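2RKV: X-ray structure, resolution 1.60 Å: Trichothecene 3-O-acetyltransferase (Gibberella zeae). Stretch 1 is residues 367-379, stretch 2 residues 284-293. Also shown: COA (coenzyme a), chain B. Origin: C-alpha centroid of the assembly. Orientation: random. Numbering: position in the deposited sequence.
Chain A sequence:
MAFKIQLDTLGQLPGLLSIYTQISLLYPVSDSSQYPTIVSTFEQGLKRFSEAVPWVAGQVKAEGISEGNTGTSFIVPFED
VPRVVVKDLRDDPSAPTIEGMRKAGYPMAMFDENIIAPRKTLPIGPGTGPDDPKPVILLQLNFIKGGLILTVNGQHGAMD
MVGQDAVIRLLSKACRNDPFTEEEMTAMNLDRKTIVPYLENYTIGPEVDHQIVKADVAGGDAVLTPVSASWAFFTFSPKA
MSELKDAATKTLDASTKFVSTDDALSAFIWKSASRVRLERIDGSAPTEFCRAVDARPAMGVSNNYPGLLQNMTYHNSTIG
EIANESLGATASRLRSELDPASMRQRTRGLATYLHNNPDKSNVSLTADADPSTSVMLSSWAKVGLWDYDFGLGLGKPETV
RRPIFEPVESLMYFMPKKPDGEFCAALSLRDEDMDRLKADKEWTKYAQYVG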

# COMPACT_ATOMS: atom_id res chain seq x y z
N ALA A 367 -3.99 11.68 11.27
CA ALA A 367 -3.97 12.98 11.96
C ALA A 367 -3.70 12.93 13.46
O ALA A 367 -3.09 13.86 14.01
CB ALA A 367 -5.26 13.73 11.69
N ASP A 368 -4.16 11.88 14.13
CA ASP A 368 -3.92 11.75 15.57
C ASP A 368 -3.19 10.46 15.98
O ASP A 368 -3.24 10.05 17.14
CB ASP A 368 -5.21 11.97 16.37
CG ASP A 368 -6.25 10.87 16.17
OD1 ASP A 368 -5.99 9.86 15.48
OD2 ASP A 368 -7.37 11.03 16.70
N ALA A 369 -2.51 9.84 15.02
CA ALA A 369 -1.73 8.63 15.32
C ALA A 369 -0.38 9.02 15.92
O ALA A 369 0.38 9.78 15.33
CB ALA A 369 -1.54 7.78 14.06
N ASP A 370 -0.11 8.51 17.12
CA ASP A 370 1.18 8.68 17.76
C ASP A 370 2.10 7.54 17.35
O ASP A 370 1.82 6.38 17.64
CB ASP A 370 0.99 8.67 19.28
CG ASP A 370 2.24 9.07 20.04
OD1 ASP A 370 3.34 8.52 19.77
OD2 ASP A 370 2.12 9.94 20.93
N PRO A 371 3.22 7.85 16.65
CA PRO A 371 4.11 6.79 16.16
C PRO A 371 4.67 5.87 17.25
O PRO A 371 5.01 4.72 16.96
CB PRO A 371 5.24 7.56 15.47
CG PRO A 371 5.13 8.98 15.96
CD PRO A 371 3.68 9.20 16.27
N SER A 372 4.77 6.37 18.48
CA SER A 372 5.27 5.56 19.58
C SER A 372 4.33 4.41 19.96
O SER A 372 4.78 3.33 20.34
CB SER A 372 5.55 6.44 20.80
OG SER A 372 5.88 5.65 21.93
N THR A 373 3.02 4.65 19.84
CA THR A 373 2.03 3.71 20.36
C THR A 373 1.01 3.20 19.33
O THR A 373 0.24 2.29 19.63
CB THR A 373 1.21 4.34 21.50
OG1 THR A 373 0.67 5.59 21.07
CG2 THR A 373 2.09 4.57 22.73
N SER A 374 1.01 3.80 18.15
CA SER A 374 0.04 3.46 17.11
C SER A 374 0.48 2.25 16.27
O SER A 374 1.59 1.75 16.39
CB SER A 374 -0.23 4.65 16.18
OG SER A 374 -0.86 5.72 16.87
N VAL A 375 -0.45 1.78 15.44
CA VAL A 375 -0.13 0.89 14.33
C VAL A 375 -0.82 1.47 13.12
O VAL A 375 -2.01 1.77 13.18
CB VAL A 375 -0.63 -0.55 14.58
CG1 VAL A 375 -0.50 -1.39 13.29
CG2 VAL A 375 0.13 -1.20 15.73
N MET A 376 -0.08 1.67 12.03
CA MET A 376 -0.68 2.16 10.79
C MET A 376 -0.45 1.08 9.74
O MET A 376 0.66 0.96 9.22
CB MET A 376 -0.06 3.49 10.36
CG MET A 376 -0.12 4.59 11.43
SD MET A 376 0.92 6.02 11.07
CE MET A 376 2.57 5.31 11.20
N LEU A 377 -1.48 0.29 9.45
CA LEU A 377 -1.33 -0.90 8.61
C LEU A 377 -2.14 -0.83 7.32
O LEU A 377 -3.32 -0.47 7.35
CB LEU A 377 -1.72 -2.17 9.38
CG LEU A 377 -1.93 -3.43 8.52
CD1 LEU A 377 -0.59 -4.02 8.09
CD2 LEU A 377 -2.77 -4.47 9.23
N SER A 378 -1.50 -1.18 6.21
CA SER A 378 -2.22 -1.36 4.94
C SER A 378 -2.00 -2.75 4.40
O SER A 378 -0.87 -3.14 4.09
CB SER A 378 -1.81 -0.32 3.90
OG SER A 378 -2.55 -0.51 2.70
N SER A 379 -3.09 -3.50 4.26
CA SER A 379 -3.01 -4.85 3.74
C SER A 379 -3.19 -4.90 2.23
O SER A 379 -4.23 -4.50 1.69
CB SER A 379 -4.07 -5.73 4.38
OG SER A 379 -4.08 -7.01 3.77
N1A COA B . -19.12 -16.60 7.80
C2A COA B . -17.78 -16.71 8.11
N3A COA B . -16.85 -15.92 7.48
C4A COA B . -17.26 -15.02 6.55
C5A COA B . -18.62 -14.88 6.23
C6A COA B . -19.56 -15.69 6.86
N6A COA B . -20.80 -15.76 6.38
N7A COA B . -18.73 -13.91 5.29
C8A COA B . -17.49 -13.44 5.01
N9A COA B . -16.58 -14.11 5.78
C1B COA B . -15.12 -13.95 5.77
C2B COA B . -14.56 -14.56 4.50
O2B COA B . -14.45 -15.95 4.60
C3B COA B . -13.22 -13.86 4.43
O3B COA B . -12.37 -14.40 5.40
P3B COA B . -11.10 -15.26 5.00
O7A COA B . -10.23 -14.42 4.09
O8A COA B . -11.62 -16.49 4.29
O9A COA B . -10.38 -15.65 6.26
C4B COA B . -13.52 -12.50 4.98
O4B COA B . -14.72 -12.59 5.73
C5B COA B . -13.65 -11.49 3.86
O5B COA B . -13.67 -10.30 4.58
P1A COA B . -13.34 -8.91 3.88
O1A COA B . -14.01 -8.84 2.50
O2A COA B . -13.74 -7.79 4.81
O3A COA B . -11.79 -8.95 3.52
P2A COA B . -10.57 -9.21 4.51
O4A COA B . -9.68 -10.26 3.89
O5A COA B . -10.99 -9.47 5.93
O6A COA B . -9.81 -7.81 4.47
CBP COA B . -9.65 -5.44 4.50
CCP COA B . -10.34 -6.66 5.11
CDP COA B . -8.14 -5.54 4.73
CEP COA B . -10.15 -4.18 5.21
CAP COA B . -9.99 -5.43 3.00
OAP COA B . -11.39 -5.33 2.80
C9P COA B . -9.35 -4.28 2.29
O9P COA B . -10.03 -3.07 2.21
N8P COA B . -8.15 -4.53 1.77
C7P COA B . -7.38 -3.52 1.09
C6P COA B . -6.72 -2.58 2.10
C5P COA B . -5.92 -1.61 1.29
O5P COA B . -6.44 -1.03 0.31
N4P COA B . -4.66 -1.42 1.69
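Stretch 2, residues 284-293: SAPTEFCRAV

Two acidic side chains meet where stretch 2 passes the start of stretch 1: Glu-288 OE1 lies 2.7 Å from Asp-368 OD1, a separation so short that one of the acid groups probably holds a proton and donates it. The extended Glu-288 side chain, with chi1 and chi2 both t, brings its carboxylate to this meeting.

Strand 286-293 lies beside strand 375-379, parallel to it, with N-to-C directions 13° apart and axes approaching to 4.8 Å. Val-375 pairs with Phe-289, Met-376 with Cys-290 and Leu-377 with Arg-291. As parallel pairing requires, stretch 1 bonds to alternate residues of stretch 2: Val-375 N donates to Glu-288 O (3.0 Å), Cys-290 N to Val-375 O (2.7 Å), Leu-377 N to Cys-290 O (2.9 Å) and Ala-292 N to Leu-377 O (2.9 Å). The last is nearly straight, at 174°.

Side chains alternate between the faces. Phe-289 shares one with Val-375 and Leu-377, and its broad ring serves both: CE1 lies 3.4 Å from Val-375 CG1, while CZ meets Leu-377 CD2 at 3.7 Å, at the ring edge. On the other face the compact Cys-290 touches two neighbours, its SG 4.0 Å from Ala-369 CB and its CB 4.4 Å from Met-376 CG. Farther along, the small Ala-292 brings CB within 3.5 Å of Ser-378 OG.

Before the strand of stretch 1 begins, hydroxyls and water extend the contact. Thr-287 OG1 donates to Thr-373 O at 2.6 Å, and one water oxygen lies 2.9 Å from Glu-288 N and 2.6 Å from Ser-374 OG, joining the two. At the far end another water donates to Ala-292 O and accepts from Ser-379 N, linking the strands where Ser-379 O receives a hydrogen bond from coenzyme A N4P at 3.1 Å.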

# COMPACT_ATOMS: atom_id res chain seq x y z
N SER A 284 -1.39 2.03 30.62
CA SER A 284 -2.46 3.01 30.49
C SER A 284 -2.30 3.91 29.26
O SER A 284 -3.22 4.66 28.91
CB SER A 284 -2.57 3.87 31.76
OG SER A 284 -1.42 4.67 31.92
N ALA A 285 -1.14 3.84 28.61
CA ALA A 285 -0.88 4.63 27.41
C ALA A 285 -1.90 4.32 26.32
O ALA A 285 -2.14 3.14 26.02
CB ALA A 285 0.52 4.37 26.90
N PRO A 286 -2.53 5.36 25.74
CA PRO A 286 -3.46 5.14 24.62
C PRO A 286 -2.74 4.51 23.43
O PRO A 286 -1.54 4.73 23.23
CB PRO A 286 -3.93 6.55 24.27
CG PRO A 286 -3.69 7.36 25.53
CD PRO A 286 -2.44 6.78 26.10
N THR A 287 -3.48 3.69 22.68
CA THR A 287 -2.98 3.12 21.44
C THR A 287 -4.08 3.15 20.39
O THR A 287 -5.23 2.79 20.67
CB THR A 287 -2.40 1.69 21.60
OG1 THR A 287 -1.96 1.19 20.32
CG2 THR A 287 -3.41 0.71 22.19
N GLU A 288 -3.72 3.60 19.19
CA GLU A 288 -4.67 3.64 18.08
C GLU A 288 -4.19 2.77 16.93
O GLU A 288 -3.05 2.89 16.50
CB GLU A 288 -4.88 5.08 17.60
CG GLU A 288 -6.00 5.21 16.57
CD GLU A 288 -6.18 6.64 16.09
OE1 GLU A 288 -5.18 7.24 15.64
OE2 GLU A 288 -7.32 7.15 16.16
N PHE A 289 -5.06 1.86 16.48
CA PHE A 289 -4.80 1.09 15.26
C PHE A 289 -5.49 1.82 14.11
O PHE A 289 -6.69 2.11 14.19
CB PHE A 289 -5.38 -0.33 15.39
CG PHE A 289 -4.86 -1.31 14.37
CD1 PHE A 289 -3.86 -2.21 14.70
CD2 PHE A 289 -5.40 -1.36 13.07
CE1 PHE A 289 -3.38 -3.15 13.78
CE2 PHE A 289 -4.91 -2.30 12.13
CZ PHE A 289 -3.91 -3.18 12.48
N CYS A 290 -4.73 2.11 13.05
CA CYS A 290 -5.28 2.75 11.86
C CYS A 290 -5.16 1.72 10.74
O CYS A 290 -4.05 1.33 10.38
CB CYS A 290 -4.47 4.00 11.49
SG CYS A 290 -4.31 5.24 12.82
N ARG A 291 -6.30 1.28 10.21
CA ARG A 291 -6.32 0.21 9.20
C ARG A 291 -6.81 0.72 7.85
O ARG A 291 -7.90 1.26 7.75
CB ARG A 291 -7.22 -0.94 9.67
CG ARG A 291 -7.08 -2.22 8.86
CD ARG A 291 -8.24 -3.17 9.14
NE ARG A 291 -7.97 -4.55 8.74
CZ ARG A 291 -8.80 -5.56 9.00
NH1 ARG A 291 -9.93 -5.32 9.65
NH2 ARG A 291 -8.50 -6.80 8.62
N ALA A 292 -5.99 0.55 6.80
CA ALA A 292 -6.41 0.94 5.45
C ALA A 292 -7.51 0.02 4.95
O ALA A 292 -7.43 -1.21 5.09
CB ALA A 292 -5.23 0.93 4.49
N VAL A 293 -8.55 0.62 4.37
CA VAL A 293 -9.69 -0.14 3.87
C VAL A 293 -10.07 0.40 2.48
O VAL A 293 -10.33 1.59 2.32
CB VAL A 293 -10.91 -0.05 4.83
CG1 VAL A 293 -12.11 -0.87 4.29
CG2 VAL A 293 -10.52 -0.55 6.22
O HOH W 1 -0.11 6.97 23.63
O HOH W 2 -1.59 5.54 19.38
O HOH W 3 -5.39 -2.87 5.72